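Local coordinates for protein cytochrome C (Marichromatium purpuratum 984, PDB 5LO9) that probably oxidises thiosulfate to tetrathionate, and may run the reverse reaction, passing electrons along a series of covalently bound c-type hemes, at residues F331-N336 / S429-A434; P423-R428 / N471-P476. One frame throughout, in Å; residues are numbered along the deposited sequence.

Interaction 1 (F331-N336 / S429-A434). With HEC (heme c), chain E; THJ (thiosulfate), chain J.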
ATOM      1  N   PHE A 331      -5.792   9.073 -13.290  1.00 44.43           N
ATOM      2  CA  PHE A 331      -6.235  10.461 -13.371  1.00 43.50           C
ATOM      3  C   PHE A 331      -5.642  11.119 -14.603  1.00 41.42           C
ATOM      4  O   PHE A 331      -6.311  11.913 -15.267  1.00 38.82           O
ATOM      5  CB  PHE A 331      -5.857  11.244 -12.112  1.00 39.71           C
ATOM      6  CG  PHE A 331      -6.887  11.194 -10.998  1.00 28.69           C
ATOM      7  CD1 PHE A 331      -7.916  12.110 -10.957  1.00 35.08           C
ATOM      8  CD2 PHE A 331      -6.796  10.268  -9.971  1.00 33.84           C
ATOM      9  CE1 PHE A 331      -8.863  12.093  -9.932  1.00 36.11           C
ATOM     10  CE2 PHE A 331      -7.741  10.248  -8.931  1.00 36.46           C
ATOM     11  CZ  PHE A 331      -8.768  11.150  -8.916  1.00 32.97           C
ATOM     12  N   ARG A 332      -4.396  10.775 -14.936  1.00 37.56           N
ATOM     13  CA  ARG A 332      -3.730  11.412 -16.067  1.00 39.89           C
ATOM     14  C   ARG A 332      -4.388  11.026 -17.386  1.00 37.29           C
ATOM     15  O   ARG A 332      -4.463  11.842 -18.300  1.00 39.17           O
ATOM     16  CB  ARG A 332      -2.238  11.056 -16.089  1.00 43.77           C
ATOM     17  CG  ARG A 332      -1.469  11.790 -17.180  1.00 55.58           C
ATOM     18  CD  ARG A 332       0.067  11.850 -17.029  1.00 64.20           C
ATOM     19  NE  ARG A 332       0.595  13.063 -17.700  1.00 81.27           N
ATOM     20  CZ  ARG A 332       1.695  13.143 -18.472  1.00 69.88           C
ATOM     21  NH1 ARG A 332       2.457  12.080 -18.711  1.00 56.60           N
ATOM     22  NH2 ARG A 332       2.050  14.319 -19.013  1.00 60.89           N
ATOM     23  N   TYR A 333      -4.857   9.791 -17.518  1.00 39.68           N
ATOM     24  CA  TYR A 333      -5.316   9.294 -18.809  1.00 39.79           C
ATOM     25  C   TYR A 333      -6.823   9.072 -18.834  1.00 41.13           C
ATOM     26  O   TYR A 333      -7.509   9.688 -19.644  1.00 43.02           O
ATOM     27  CB  TYR A 333      -4.586   8.011 -19.187  1.00 38.11           C
ATOM     28  CG  TYR A 333      -3.082   8.179 -19.253  1.00 43.40           C
ATOM     29  CD1 TYR A 333      -2.507   9.044 -20.151  1.00 49.40           C
ATOM     30  CD2 TYR A 333      -2.233   7.490 -18.396  1.00 47.90           C
ATOM     31  CE1 TYR A 333      -1.112   9.226 -20.200  1.00 56.69           C
ATOM     32  CE2 TYR A 333      -0.864   7.665 -18.452  1.00 50.91           C
ATOM     33  CZ  TYR A 333      -0.310   8.538 -19.344  1.00 47.36           C
ATOM     34  OH  TYR A 333       1.042   8.709 -19.404  1.00 41.75           O
ATOM     35  N   SER A 334      -7.374   8.216 -17.975  1.00 37.33           N
ATOM     36  CA  SER A 334      -8.817   7.987 -18.024  1.00 37.28           C
ATOM     37  C   SER A 334      -9.636   9.200 -17.572  1.00 37.52           C
ATOM     38  O   SER A 334     -10.763   9.379 -18.050  1.00 42.76           O
ATOM     39  CB  SER A 334      -9.208   6.772 -17.185  1.00 40.50           C
ATOM     40  OG  SER A 334      -8.544   5.608 -17.625  1.00 42.99           O
ATOM     41  N   MET A 335      -9.138  10.003 -16.628  1.00 36.71           N
ATOM     42  CA  MET A 335      -9.823  11.219 -16.178  1.00 35.47           C
ATOM     43  C   MET A 335      -9.302  12.499 -16.843  1.00 40.29           C
ATOM     44  O   MET A 335      -9.767  13.594 -16.506  1.00 37.31           O
ATOM     45  CB  MET A 335      -9.693  11.361 -14.653  1.00 32.16           C
ATOM     46  CG  MET A 335      -9.814  10.047 -13.903  1.00 37.06           C
ATOM     47  SD  MET A 335     -11.371   9.115 -14.130  1.00 41.08           S
ATOM     48  CE  MET A 335     -12.561  10.310 -13.482  1.00 32.32           C
ATOM     49  N   ASN A 336      -8.316  12.397 -17.736  1.00 41.21           N
ATOM     50  CA  ASN A 336      -7.882  13.523 -18.567  1.00 42.92           C
ATOM     51  C   ASN A 336      -7.533  14.772 -17.750  1.00 43.15           C
ATOM     52  O   ASN A 336      -8.003  15.878 -18.029  1.00 40.37           O
ATOM     53  CB  ASN A 336      -8.966  13.847 -19.571  1.00 42.59           C
ATOM     54  CG  ASN A 336      -8.468  14.702 -20.657  1.00 43.68           C
ATOM     55  OD1 ASN A 336      -7.362  14.490 -21.155  1.00 42.90           O
ATOM     56  ND2 ASN A 336      -9.286  15.670 -21.073  1.00 47.16           N
ATOM     57  N   SER A 429     -14.739  12.179 -23.081  1.00 31.50           N
ATOM     58  CA  SER A 429     -14.430  10.784 -22.833  1.00 33.83           C
ATOM     59  C   SER A 429     -12.990  10.646 -22.329  1.00 32.05           C
ATOM     60  O   SER A 429     -12.265  11.617 -22.154  1.00 33.75           O
ATOM     61  CB  SER A 429     -14.656   9.999 -24.120  1.00 36.56           C
ATOM     62  OG  SER A 429     -14.447   8.627 -23.930  1.00 39.98           O
ATOM     63  N   TYR A 430     -12.573   9.416 -22.083  1.00 36.83           N
ATOM     64  CA  TYR A 430     -11.183   9.161 -21.734  1.00 36.07           C
ATOM     65  C   TYR A 430     -10.278   9.549 -22.891  1.00 40.34           C
ATOM     66  O   TYR A 430     -10.697   9.539 -24.058  1.00 36.99           O
ATOM     67  CB  TYR A 430     -10.981   7.684 -21.393  1.00 39.98           C
ATOM     68  CG  TYR A 430     -11.553   6.690 -22.398  1.00 32.37           C
ATOM     69  CD1 TYR A 430     -10.805   6.286 -23.519  1.00 38.01           C
ATOM     70  CD2 TYR A 430     -12.818   6.155 -22.227  1.00 35.69           C
ATOM     71  CE1 TYR A 430     -11.299   5.376 -24.430  1.00 34.20           C
ATOM     72  CE2 TYR A 430     -13.340   5.210 -23.151  1.00 43.04           C
ATOM     73  CZ  TYR A 430     -12.567   4.836 -24.240  1.00 39.31           C
ATOM     74  OH  TYR A 430     -13.039   3.927 -25.142  1.00 34.28           O
ATOM     75  N   ASN A 431      -9.014   9.874 -22.572  1.00 37.73           N
ATOM     76  CA  ASN A 431      -8.138  10.422 -23.602  1.00 43.14           C
ATOM     77  C   ASN A 431      -7.343   9.300 -24.280  1.00 41.37           C
ATOM     78  O   ASN A 431      -7.496   8.113 -23.971  1.00 33.95           O
ATOM     79  CB  ASN A 431      -7.262  11.575 -23.040  1.00 42.21           C
ATOM     80  CG  ASN A 431      -6.083  11.138 -22.119  1.00 44.64           C
ATOM     81  OD1 ASN A 431      -5.459  10.064 -22.269  1.00 38.15           O
ATOM     82  ND2 ASN A 431      -5.732  12.050 -21.201  1.00 36.23           N
ATOM     83  N   TRP A 432      -6.502   9.689 -25.248  1.00 38.43           N
ATOM     84  CA  TRP A 432      -5.853   8.736 -26.143  1.00 43.11           C
ATOM     85  C   TRP A 432      -4.752   7.941 -25.458  1.00 46.64           C
ATOM     86  O   TRP A 432      -4.209   7.008 -26.070  1.00 40.40           O
ATOM     87  CB  TRP A 432      -5.261   9.460 -27.353  1.00 42.12           C
ATOM     88  CG  TRP A 432      -6.187   9.647 -28.531  1.00 41.51           C
ATOM     89  CD1 TRP A 432      -6.740  10.822 -28.972  1.00 39.49           C
ATOM     90  CD2 TRP A 432      -6.637   8.639 -29.423  1.00 39.36           C
ATOM     91  NE1 TRP A 432      -7.504  10.599 -30.089  1.00 40.15           N
ATOM     92  CE2 TRP A 432      -7.455   9.263 -30.386  1.00 45.80           C
ATOM     93  CE3 TRP A 432      -6.429   7.270 -29.507  1.00 39.27           C
ATOM     94  CZ2 TRP A 432      -8.079   8.554 -31.402  1.00 46.12           C
ATOM     95  CZ3 TRP A 432      -7.040   6.567 -30.522  1.00 40.88           C
ATOM     96  CH2 TRP A 432      -7.856   7.208 -31.454  1.00 42.30           C
ATOM     97  N   GLY A 433      -4.414   8.284 -24.218  1.00 45.03           N
ATOM     98  CA  GLY A 433      -3.440   7.514 -23.487  1.00 40.11           C
ATOM     99  C   GLY A 433      -4.062   6.481 -22.586  1.00 37.74           C
ATOM    100  O   GLY A 433      -3.348   5.639 -22.040  1.00 45.74           O
ATOM    101  N   ALA A 434      -5.383   6.517 -22.424  1.00 47.25           N
ATOM    102  CA  ALA A 434      -6.054   5.594 -21.506  1.00 41.31           C
ATOM    103  C   ALA A 434      -6.114   4.189 -22.088  1.00 42.11           C
ATOM    104  O   ALA A 434      -6.284   4.004 -23.299  1.00 47.62           O
ATOM    105  CB  ALA A 434      -7.475   6.059 -21.184  1.00 41.77           C
TER
HETATM  106 FE   HEC E1003      -8.847   2.294 -13.884  1.00 47.04          FE
HETATM  107  CHA HEC E1003      -6.719  -0.484 -14.202  1.00 38.93           C
HETATM  108  CHB HEC E1003      -7.979   2.613 -10.508  1.00 32.99           C
HETATM  109  CHC HEC E1003     -10.777   5.240 -13.643  1.00 34.12           C
HETATM  110  CHD HEC E1003     -10.016   1.744 -17.070  1.00 34.97           C
HETATM  111  NA  HEC E1003      -7.586   1.241 -12.606  1.00 36.84           N
HETATM  112  C1A HEC E1003      -6.832   0.195 -12.923  1.00 39.05           C
HETATM  113  C2A HEC E1003      -6.030  -0.317 -11.790  1.00 37.41           C
HETATM  114  C3A HEC E1003      -6.398   0.576 -10.704  1.00 31.77           C
HETATM  115  C4A HEC E1003      -7.372   1.517 -11.308  1.00 34.84           C
HETATM  116  CMA HEC E1003      -5.909   0.513  -9.302  1.00 35.49           C
HETATM  117  CAA HEC E1003      -5.106  -1.508 -11.779  1.00 39.57           C
HETATM  118  CBA HEC E1003      -5.942  -2.782 -11.850  1.00 33.86           C
HETATM  119  CGA HEC E1003      -5.080  -4.024 -11.691  1.00 37.48           C
HETATM  120  O1A HEC E1003      -5.670  -5.084 -11.384  1.00 28.28           O
HETATM  121  O2A HEC E1003      -3.829  -3.965 -11.889  1.00 37.06           O
HETATM  122  NB  HEC E1003      -9.304   3.675 -12.387  1.00 37.14           N
HETATM  123  C1B HEC E1003      -8.859   3.619 -11.113  1.00 37.08           C
HETATM  124  C2B HEC E1003      -9.331   4.739 -10.292  1.00 30.60           C
HETATM  125  C3B HEC E1003     -10.146   5.513 -11.218  1.00 34.52           C
HETATM  126  C4B HEC E1003     -10.048   4.767 -12.486  1.00 31.80           C
HETATM  127  CMB HEC E1003      -9.071   4.992  -8.850  1.00 38.33           C
HETATM  128  CAB HEC E1003     -10.875   6.783 -10.926  1.00 36.16           C
HETATM  129  CBB HEC E1003      -9.831   7.848 -10.592  1.00 34.73           C
HETATM  130  NC  HEC E1003     -10.156   3.325 -15.143  1.00 43.70           N
HETATM  131  C1C HEC E1003     -10.840   4.448 -14.875  1.00 36.97           C
HETATM  132  C2C HEC E1003     -11.750   4.852 -15.972  1.00 31.13           C
HETATM  133  C3C HEC E1003     -11.511   3.816 -16.990  1.00 35.17           C
HETATM  134  C4C HEC E1003     -10.518   2.920 -16.354  1.00 32.01           C
HETATM  135  CMC HEC E1003     -12.658   6.055 -15.992  1.00 36.56           C
HETATM  136  CAC HEC E1003     -12.151   3.608 -18.351  1.00 36.03           C
HETATM  137  CBC HEC E1003     -12.113   4.854 -19.177  1.00 43.66           C
HETATM  138  ND  HEC E1003      -8.416   0.886 -15.361  1.00 43.60           N
HETATM  139  C1D HEC E1003      -8.984   0.847 -16.556  1.00 36.72           C
HETATM  140  C2D HEC E1003      -8.494  -0.268 -17.386  1.00 40.61           C
HETATM  141  C3D HEC E1003      -7.491  -0.960 -16.557  1.00 40.88           C
HETATM  142  C4D HEC E1003      -7.543  -0.126 -15.324  1.00 42.11           C
HETATM  143  CMD HEC E1003      -8.947  -0.549 -18.777  1.00 46.59           C
HETATM  144  CAD HEC E1003      -6.645  -2.186 -16.854  1.00 45.00           C
HETATM  145  CBD HEC E1003      -5.750  -2.089 -18.108  1.00 69.31           C
HETATM  146  CGD HEC E1003      -4.644  -1.014 -18.138  1.00 84.74           C
HETATM  147  O1D HEC E1003      -4.874   0.211 -17.904  1.00 78.31           O
HETATM  148  O2D HEC E1003      -3.481  -1.387 -18.453  1.00 93.03           O
HETATM  149  S1  THJ J1008      -5.193   3.850 -16.909  0.66106.64           S
HETATM  150  O1  THJ J1008      -3.868   4.243 -16.318  0.66 68.92           O
HETATM  151  O2  THJ J1008      -5.030   2.761 -17.929  0.66 63.64           O
HETATM  152  O3  THJ J1008      -5.719   5.019 -17.652  0.66 62.33           O
HETATM  153  S2  THJ J1008      -6.422   3.447 -15.587  0.66 58.58           S
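Asn431 forms the tight centre of this buried contact. Its CG sits between backbone N and carbonyl carbon (chi1 74°), so the amide reaches the C-terminal end of helix 323-332, at Arg332 O, and Asn336 beyond it. Asn431 ND2 gives two bonds: to Asn336 OD1 at 2.9 Å, almost straight and on a lone pair, and to Arg332 O at 3.2 Å, more bent. The Asn336 amide is held in turn by Asp339, through ND2, and by Gln338, through OD1. Asn431 OD1 accepts from Gly433 N (2.8 Å), an Asx turn inside the type I turn 431-434. The backbone N of Asn431 reaches Tyr333 O at 3.3 Å, from above the carbonyl plane. Beside this polar knot Tyr333 CB rests on Ala434 CB at 4.0 Å.

The looser side is the partly exposed Tyr333 ring, which turns its edge to Asn431 OD1 while exposed Arg332 lays CG over one face. On the heme side, Ser334 OG donates to thiosulfate O3 at 2.9 Å and its CB packs on the porphyrin. With Asn431 N, OD1 and ND2 all bonded, the chemistry is consistent with a fixed backbone frame that would hold Ser334 and Ala434 at the thiosulfate pocket.

Interaction 2 (P423-R428 / N471-P476). With HEC (heme c), chain F.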
ATOM      1  N   PRO A 423     -19.786   9.057 -21.643  1.00 36.39           N
ATOM      2  CA  PRO A 423     -19.309   9.304 -23.012  1.00 32.05           C
ATOM      3  C   PRO A 423     -18.195   8.352 -23.403  1.00 32.73           C
ATOM      4  O   PRO A 423     -17.234   8.179 -22.662  1.00 37.69           O
ATOM      5  CB  PRO A 423     -18.764  10.734 -22.940  1.00 35.77           C
ATOM      6  CG  PRO A 423     -19.291  11.305 -21.719  1.00 36.92           C
ATOM      7  CD  PRO A 423     -19.584  10.207 -20.763  1.00 42.74           C
ATOM      8  N   LEU A 424     -18.290   7.799 -24.607  1.00 28.75           N
ATOM      9  CA  LEU A 424     -17.329   6.825 -25.079  1.00 30.66           C
ATOM     10  C   LEU A 424     -16.358   7.373 -26.104  1.00 31.86           C
ATOM     11  O   LEU A 424     -15.398   6.676 -26.462  1.00 28.95           O
ATOM     12  CB  LEU A 424     -18.063   5.627 -25.669  1.00 30.84           C
ATOM     13  CG  LEU A 424     -19.065   4.949 -24.746  1.00 37.06           C
ATOM     14  CD1 LEU A 424     -19.590   3.688 -25.463  1.00 39.72           C
ATOM     15  CD2 LEU A 424     -18.444   4.594 -23.380  1.00 34.38           C
ATOM     16  N   TRP A 425     -16.620   8.555 -26.634  1.00 32.58           N
ATOM     17  CA  TRP A 425     -15.630   9.268 -27.429  1.00 33.36           C
ATOM     18  C   TRP A 425     -16.002  10.744 -27.419  1.00 34.53           C
ATOM     19  O   TRP A 425     -16.963  11.161 -26.763  1.00 32.99           O
ATOM     20  CB  TRP A 425     -15.508   8.699 -28.846  1.00 36.89           C
ATOM     21  CG  TRP A 425     -16.742   8.778 -29.730  1.00 45.82           C
ATOM     22  CD1 TRP A 425     -17.130   9.837 -30.484  1.00 44.77           C
ATOM     23  CD2 TRP A 425     -17.711   7.740 -29.976  1.00 48.14           C
ATOM     24  NE1 TRP A 425     -18.279   9.540 -31.175  1.00 47.35           N
ATOM     25  CE2 TRP A 425     -18.660   8.263 -30.881  1.00 43.53           C
ATOM     26  CE3 TRP A 425     -17.876   6.434 -29.508  1.00 45.51           C
ATOM     27  CZ2 TRP A 425     -19.764   7.540 -31.319  1.00 39.45           C
ATOM     28  CZ3 TRP A 425     -18.980   5.712 -29.947  1.00 51.04           C
ATOM     29  CH2 TRP A 425     -19.910   6.273 -30.850  1.00 45.05           C
ATOM     30  N   GLY A 426     -15.205  11.544 -28.108  1.00 32.97           N
ATOM     31  CA  GLY A 426     -15.388  12.969 -28.049  1.00 33.27           C
ATOM     32  C   GLY A 426     -14.683  13.594 -26.881  1.00 37.59           C
ATOM     33  O   GLY A 426     -14.018  12.920 -26.094  1.00 47.17           O
ATOM     34  N   PRO A 427     -14.831  14.908 -26.740  1.00 40.69           N
ATOM     35  CA  PRO A 427     -14.001  15.662 -25.783  1.00 42.83           C
ATOM     36  C   PRO A 427     -14.285  15.391 -24.314  1.00 36.89           C
ATOM     37  O   PRO A 427     -13.501  15.846 -23.474  1.00 48.62           O
ATOM     38  CB  PRO A 427     -14.306  17.125 -26.132  1.00 43.83           C
ATOM     39  CG  PRO A 427     -15.640  17.077 -26.813  1.00 41.96           C
ATOM     40  CD  PRO A 427     -15.644  15.795 -27.576  1.00 36.53           C
ATOM     41  N   ARG A 428     -15.370  14.707 -23.963  1.00 38.97           N
ATOM     42  CA  ARG A 428     -15.648  14.398 -22.566  1.00 37.78           C
ATOM     43  C   ARG A 428     -15.431  12.920 -22.225  1.00 34.83           C
ATOM     44  O   ARG A 428     -15.875  12.458 -21.169  1.00 37.98           O
ATOM     45  CB  ARG A 428     -17.069  14.815 -22.219  1.00 34.08           C
ATOM     46  CG  ARG A 428     -17.426  16.167 -22.735  1.00 35.84           C
ATOM     47  CD  ARG A 428     -16.599  17.236 -22.155  1.00 45.80           C
ATOM     48  NE  ARG A 428     -16.778  17.347 -20.727  1.00 55.39           N
ATOM     49  CZ  ARG A 428     -15.860  17.879 -19.936  1.00 58.24           C
ATOM     50  NH1 ARG A 428     -14.725  18.325 -20.470  1.00 61.13           N
ATOM     51  NH2 ARG A 428     -16.070  17.952 -18.627  1.00 57.64           N
ATOM     52  N   ASN A 471     -13.332   2.982 -30.558  1.00 40.05           N
ATOM     53  CA  ASN A 471     -12.013   3.546 -30.371  1.00 43.05           C
ATOM     54  C   ASN A 471     -11.384   4.029 -31.669  1.00 41.86           C
ATOM     55  O   ASN A 471     -10.172   4.242 -31.723  1.00 41.15           O
ATOM     56  CB  ASN A 471     -11.129   2.522 -29.661  1.00 38.24           C
ATOM     57  CG  ASN A 471     -11.431   2.456 -28.168  1.00 42.24           C
ATOM     58  OD1 ASN A 471     -11.778   3.482 -27.546  1.00 34.93           O
ATOM     59  ND2 ASN A 471     -11.299   1.256 -27.577  1.00 43.54           N
ATOM     60  N   ALA A 472     -12.177   4.213 -32.713  1.00 44.95           N
ATOM     61  CA  ALA A 472     -11.684   4.823 -33.928  1.00 43.25           C
ATOM     62  C   ALA A 472     -12.217   6.234 -34.088  1.00 37.30           C
ATOM     63  O   ALA A 472     -12.100   6.819 -35.160  1.00 49.63           O
ATOM     64  CB  ALA A 472     -12.033   3.943 -35.119  1.00 39.70           C
ATOM     65  N   HIS A 473     -12.717   6.809 -33.017  1.00 38.97           N
ATOM     66  CA  HIS A 473     -13.215   8.173 -32.976  1.00 41.64           C
ATOM     67  C   HIS A 473     -12.190   9.078 -32.298  1.00 44.01           C
ATOM     68  O   HIS A 473     -11.345   8.627 -31.520  1.00 41.46           O
ATOM     69  CB  HIS A 473     -14.528   8.244 -32.185  1.00 46.90           C
ATOM     70  CG  HIS A 473     -15.694   7.582 -32.848  1.00 44.54           C
ATOM     71  ND1 HIS A 473     -15.922   6.224 -32.789  1.00 47.56           N
ATOM     72  CD2 HIS A 473     -16.725   8.104 -33.549  1.00 43.88           C
ATOM     73  CE1 HIS A 473     -17.030   5.933 -33.448  1.00 46.60           C
ATOM     74  NE2 HIS A 473     -17.539   7.057 -33.918  1.00 53.63           N
ATOM     75  N   GLU A 474     -12.278  10.374 -32.572  1.00 46.70           N
ATOM     76  CA  GLU A 474     -11.369  11.245 -31.834  1.00 47.93           C
ATOM     77  C   GLU A 474     -11.834  11.378 -30.399  1.00 38.33           C
ATOM     78  O   GLU A 474     -13.017  11.214 -30.077  1.00 48.65           O
ATOM     79  CB  GLU A 474     -11.261  12.642 -32.461  1.00 45.19           C
ATOM     80  CG  GLU A 474     -10.321  12.722 -33.652  1.00 45.49           C
ATOM     81  CD  GLU A 474      -8.833  12.510 -33.304  1.00 47.78           C
ATOM     82  OE1 GLU A 474      -8.450  12.625 -32.117  1.00 44.33           O
ATOM     83  OE2 GLU A 474      -8.050  12.203 -34.230  1.00 52.42           O
ATOM     84  N   ARG A 475     -10.886  11.716 -29.547  1.00 45.16           N
ATOM     85  CA  ARG A 475     -11.061  11.935 -28.108  1.00 43.87           C
ATOM     86  C   ARG A 475      -9.883  12.799 -27.704  1.00 40.51           C
ATOM     87  O   ARG A 475      -8.994  13.015 -28.537  1.00 42.15           O
ATOM     88  CB  ARG A 475     -11.045  10.618 -27.330  1.00 39.75           C
ATOM     89  CG  ARG A 475      -9.713   9.848 -27.514  1.00 37.35           C
ATOM     90  CD  ARG A 475      -9.694   8.508 -26.810  1.00 36.68           C
ATOM     91  NE  ARG A 475     -10.647   7.576 -27.422  1.00 40.84           N
ATOM     92  CZ  ARG A 475     -11.893   7.389 -26.997  1.00 37.52           C
ATOM     93  NH1 ARG A 475     -12.372   8.066 -25.950  1.00 34.38           N
ATOM     94  NH2 ARG A 475     -12.655   6.519 -27.628  1.00 37.50           N
ATOM     95  N   PRO A 476      -9.791  13.253 -26.455  1.00 39.34           N
ATOM     96  CA  PRO A 476      -8.708  14.175 -26.091  1.00 35.63           C
ATOM     97  C   PRO A 476      -7.328  13.599 -26.344  1.00 38.24           C
ATOM     98  O   PRO A 476      -7.086  12.392 -26.254  1.00 37.02           O
ATOM     99  CB  PRO A 476      -8.944  14.426 -24.609  1.00 32.94           C
ATOM    100  CG  PRO A 476     -10.431  14.241 -24.440  1.00 36.85           C
ATOM    101  CD  PRO A 476     -10.742  13.078 -25.352  1.00 43.45           C
TER
HETATM  102 FE   HEC F1004     -22.114   0.663 -21.448  1.00 45.32          FE
HETATM  103  CHA HEC F1004     -19.922   1.837 -18.998  1.00 32.16           C
HETATM  104  CHB HEC F1004     -19.472   0.233 -23.695  1.00 38.06           C
HETATM  105  CHC HEC F1004     -24.285  -0.873 -23.665  1.00 36.70           C
HETATM  106  CHD HEC F1004     -24.865   1.662 -19.471  1.00 35.73           C
HETATM  107  NA  HEC F1004     -20.057   0.991 -21.369  1.00 36.42           N
HETATM  108  C1A HEC F1004     -19.374   1.475 -20.320  1.00 34.70           C
HETATM  109  C2A HEC F1004     -17.922   1.610 -20.620  1.00 32.82           C
HETATM  110  C3A HEC F1004     -17.791   1.126 -21.981  1.00 35.00           C
HETATM  111  C4A HEC F1004     -19.186   0.776 -22.357  1.00 35.97           C
HETATM  112  CMA HEC F1004     -16.519   1.028 -22.767  1.00 36.87           C
HETATM  113  CAA HEC F1004     -16.792   2.083 -19.764  1.00 30.18           C
HETATM  114  CBA HEC F1004     -16.107   3.244 -20.493  1.00 44.03           C
HETATM  115  CGA HEC F1004     -16.239   4.570 -19.795  1.00 39.62           C
HETATM  116  O1A HEC F1004     -16.843   4.614 -18.713  1.00 36.16           O
HETATM  117  O2A HEC F1004     -15.733   5.562 -20.363  1.00 43.29           O
HETATM  118  NB  HEC F1004     -21.903  -0.173 -23.334  1.00 37.01           N
HETATM  119  C1B HEC F1004     -20.799  -0.249 -24.065  1.00 35.83           C
HETATM  120  C2B HEC F1004     -21.016  -0.918 -25.367  1.00 33.43           C
HETATM  121  C3B HEC F1004     -22.435  -1.254 -25.354  1.00 40.65           C
HETATM  122  C4B HEC F1004     -22.876  -0.759 -24.030  1.00 37.75           C
HETATM  123  CMB HEC F1004     -20.016  -1.162 -26.438  1.00 38.50           C
HETATM  124  CAB HEC F1004     -23.250  -1.966 -26.402  1.00 33.39           C
HETATM  125  CBB HEC F1004     -22.633  -3.331 -26.588  1.00 31.72           C
HETATM  126  NC  HEC F1004     -24.192   0.443 -21.561  1.00 44.88           N
HETATM  127  C1C HEC F1004     -24.861  -0.194 -22.511  1.00 36.50           C
HETATM  128  C2C HEC F1004     -26.322  -0.137 -22.348  1.00 35.44           C
HETATM  129  C3C HEC F1004     -26.508   0.610 -21.119  1.00 35.02           C
HETATM  130  C4C HEC F1004     -25.111   0.936 -20.727  1.00 42.63           C
HETATM  131  CMC HEC F1004     -27.348  -0.712 -23.268  1.00 43.00           C
HETATM  132  CAC HEC F1004     -27.760   1.052 -20.407  1.00 37.45           C
HETATM  133  CBC HEC F1004     -28.777   0.008 -20.089  1.00 42.19           C
HETATM  134  ND  HEC F1004     -22.341   1.557 -19.577  1.00 40.01           N
HETATM  135  C1D HEC F1004     -23.494   1.858 -18.960  1.00 38.46           C
HETATM  136  C2D HEC F1004     -23.256   2.454 -17.618  1.00 36.71           C
HETATM  137  C3D HEC F1004     -21.810   2.485 -17.482  1.00 34.15           C
HETATM  138  C4D HEC F1004     -21.343   1.904 -18.747  1.00 34.14           C
HETATM  139  CMD HEC F1004     -24.240   2.916 -16.606  1.00 38.47           C
HETATM  140  CAD HEC F1004     -21.044   3.009 -16.317  1.00 43.27           C
HETATM  141  CBD HEC F1004     -21.136   1.944 -15.228  1.00 39.05           C
HETATM  142  CGD HEC F1004     -21.317   2.548 -13.841  1.00 37.69           C
HETATM  143  O1D HEC F1004     -21.430   3.773 -13.659  1.00 42.25           O
HETATM  144  O2D HEC F1004     -21.378   1.777 -12.879  1.00 49.41           O
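Trp425 CG stands between its backbone N and carbonyl carbon (chi1 63°), and His473 CG lies anti to its carbonyl carbon; these rotations bring the two rings face to face. Arg475 takes the same crowded first torsion as Trp425, runs straight through chi2 and bends at chi3 (67°), which carries its guanidinium back to the backbone of 423-428.

The His473 ring stacks on the five-membered ring of Trp425 with centroids 3.6 Å apart and planes only 14° from parallel. The overlap is offset: His473 CD2 lies over the NE1-CE2 side of the indole and NE2 near CE2 and CZ2. His473 CB adds a CH-pi contact over the same face, 3.7 Å from that centroid. The rotation of the imidazole is further fixed by a bond from ND1 to Ile470 O, in the last turn of helix 460-470.

Beside the stack the contact is polar. Arg475 NH2 meets Leu424 O at 3.0 Å, nearly straight and in the guanidinium plane, whereas NH1 makes only a weak bond of 3.4 Å to Leu424 O. The stronger partners of NH1 are Tyr430 O and Ser429 OG, so one guanidinium gathers several oxygens of the loop. Gly426 N donates to Glu474 O at 3.0 Å, the one backbone-to-backbone bond across the contact, and Pro476 CD lies 3.4 Å from Gly426 O. At the exposed end, the backbone O of Pro427 meets Pro476 CG.

Within the same segment, Leu424 CD2 packs on heme atom C3A at 3.8 Å, next to the axial ligand His406. The arrangement is consistent with a c-type cytochrome fold, in which a loop lining the heme pocket is tied to the chain just after helix 460-470.

Both contacts use one continuous loop, 423-434, between strand 418-421 and helix 439-449, but join it to different parts of the fold. Interaction 1 is the more buried, its polar centre a side-chain amide beside the thiosulfate site and its heme; interaction 2 is only partly buried, with a ring stack, a guanidinium and prolines, and borders the neighbouring heme, ligated by His406 and Met450. The centres of interactions 1 and 2 lie about 10 Å apart. Tyr430 connects them directly: its OH is 2.8 Å from Asn471 OD1, a probable hydrogen bond, while its ring touches a vinyl-derived carbon of the thiosulfate-side heme. The loop thus spans the two heme environments.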